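Local coordinates for cytoplasmic protein (Cryptococcus neoformans var. grubii serotype A, PDB 7LPO), which probably hydrolyses steryl beta-glucosides as a sterylglucosidase of glycoside hydrolase family 5, at residues A502-K505 with Q506-I509. Numbering follows the deposited sequence.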
loop_
_atom_site.group_PDB
_atom_site.type_symbol
_atom_site.label_atom_id
_atom_site.label_comp_id
_atom_site.label_asym_id
_atom_site.label_seq_id
_atom_site.Cartn_x
_atom_site.Cartn_y
_atom_site.Cartn_z
ATOM N N ALA A 502 -6.116 -1.209 -16.574
ATOM C CA ALA A 502 -6.913 -0.255 -17.336
ATOM C C ALA A 502 -8.264 -0.014 -16.677
ATOM O O ALA A 502 -8.808 1.090 -16.769
ATOM C CB ALA A 502 -7.106 -0.753 -18.772
ATOM N N VAL A 503 -8.818 -1.031 -16.010
ATOM C CA VAL A 503 -10.091 -0.862 -15.313
ATOM C C VAL A 503 -9.943 0.137 -14.172
ATOM O O VAL A 503 -10.818 0.981 -13.943
ATOM C CB VAL A 503 -10.603 -2.226 -14.809
ATOM C CG1 VAL A 503 -11.738 -2.047 -13.806
ATOM C CG2 VAL A 503 -11.046 -3.098 -15.984
ATOM N N LEU A 504 -8.834 0.062 -13.438
ATOM C CA LEU A 504 -8.628 0.992 -12.336
ATOM C C LEU A 504 -8.428 2.408 -12.847
ATOM O O LEU A 504 -8.915 3.367 -12.239
ATOM C CB LEU A 504 -7.428 0.565 -11.497
ATOM C CG LEU A 504 -7.530 -0.733 -10.706
ATOM C CD1 LEU A 504 -6.239 -0.890 -9.898
ATOM C CD2 LEU A 504 -8.730 -0.745 -9.807
ATOM N N LYS A 505 -7.681 2.563 -13.945
ATOM C CA LYS A 505 -7.557 3.876 -14.566
ATOM C C LYS A 505 -8.932 4.433 -14.913
ATOM O O LYS A 505 -9.204 5.621 -14.702
ATOM C CB LYS A 505 -6.676 3.779 -15.814
ATOM C CG LYS A 505 -5.858 5.027 -16.115
ATOM C CD LYS A 505 -4.936 4.800 -17.324
ATOM C CE LYS A 505 -4.358 6.105 -17.857
ATOM N NZ LYS A 505 -4.109 6.060 -19.338
ATOM N N GLN A 506 -9.824 3.575 -15.410
ATOM C CA GLN A 506 -11.140 4.030 -15.841
ATOM C C GLN A 506 -12.018 4.433 -14.661
ATOM O O GLN A 506 -12.826 5.357 -14.790
ATOM C CB GLN A 506 -11.810 2.936 -16.670
ATOM C CG GLN A 506 -13.120 3.343 -17.327
ATOM C CD GLN A 506 -12.940 4.375 -18.424
ATOM O OE1 GLN A 506 -11.899 4.429 -19.081
ATOM N NE2 GLN A 506 -13.956 5.212 -18.620
ATOM N N ASP A 507 -11.873 3.768 -13.510
ATOM C CA ASP A 507 -12.600 4.194 -12.314
ATOM C C ASP A 507 -12.383 5.676 -12.037
ATOM O O ASP A 507 -13.287 6.372 -11.558
ATOM C CB ASP A 507 -12.143 3.397 -11.086
ATOM C CG ASP A 507 -12.635 1.966 -11.083
ATOM O OD1 ASP A 507 -13.451 1.594 -11.954
ATOM O OD2 ASP A 507 -12.193 1.214 -10.193
ATOM N N THR A 508 -11.173 6.171 -12.298
ATOM C CA THR A 508 -10.854 7.550 -11.958
ATOM C C THR A 508 -11.701 8.523 -12.767
ATOM O O THR A 508 -12.378 9.392 -12.204
ATOM C CB THR A 508 -9.369 7.814 -12.183
ATOM O OG1 THR A 508 -8.596 6.866 -11.437
ATOM C CG2 THR A 508 -9.031 9.240 -11.746
ATOM N N ILE A 509 -11.687 8.382 -14.096
ATOM C CA ILE A 509 -12.396 9.335 -14.943
ATOM C C ILE A 509 -13.904 9.131 -14.852
ATOM O O ILE A 509 -14.672 10.092 -14.964
ATOM C CB ILE A 509 -11.885 9.226 -16.390
ATOM C CG1 ILE A 509 -12.356 10.433 -17.199
ATOM C CG2 ILE A 509 -12.351 7.924 -17.027
ATOM C CD1 ILE A 509 -11.671 10.582 -18.521
HETATM O O HOH W 1 -8.719 4.350 -9.753
#
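Asp507 folds back along helix 490-512 to lie between Val503 and Leu504, one turn earlier. Its CG is turned anti to its own carbonyl carbon (chi1 -73°), which swings the carboxylate toward the preceding turn: OD2 comes 4.0 Å from Leu504 CD2, and OD1 lies 3.4 Å from Val503 O, where two acceptors sit close without a hydrogen bond. The Leu504 and Asp507 side chains run obliquely to one another, a methyl group beside a carboxylate oxygen. The carboxylate finds its partners outside this turn, OD2 in a salt bridge with Arg476 and OD1 as acceptor from Gln434 NE2, and these probably offset the proximity to Val503 O. Ile472 of helix 471-475 packs against both Val503 and Leu504, and Arg476 also touches Val503, so the aliphatic groups and the acid face the same neighbouring part of the fold.

Along the backbone, Asp507 N donates to Val503 O at 3.0 Å and Gln506 N to Ala502 O at 3.0 Å, both i to i+4 bonds of an alpha-helix. The next link shortens to i+3: Thr508 N reaches Lys505 O at 3.2 Å from above the carbonyl plane, 59° out of it. Leu504 O, 3.6 Å from Thr508 N, instead accepts a hydrogen bond of 2.7 Å from a water, whose oxygen is also hydrogen-bonded to Thr508 OG1 at 3.0 Å. With OG1 anti to the carbonyl carbon (chi1 -55°), the hydroxyl is brought round to this water, and it bonds to Thr517 OG1 as well.

The water, steadied by Thr508 OG1, probably compensates Leu504 O for its lengthened link to Thr508 N, while the buried Asp507, paired with Arg476, is probably held as a carboxylate and ties the helix to the segment following helix 471-475.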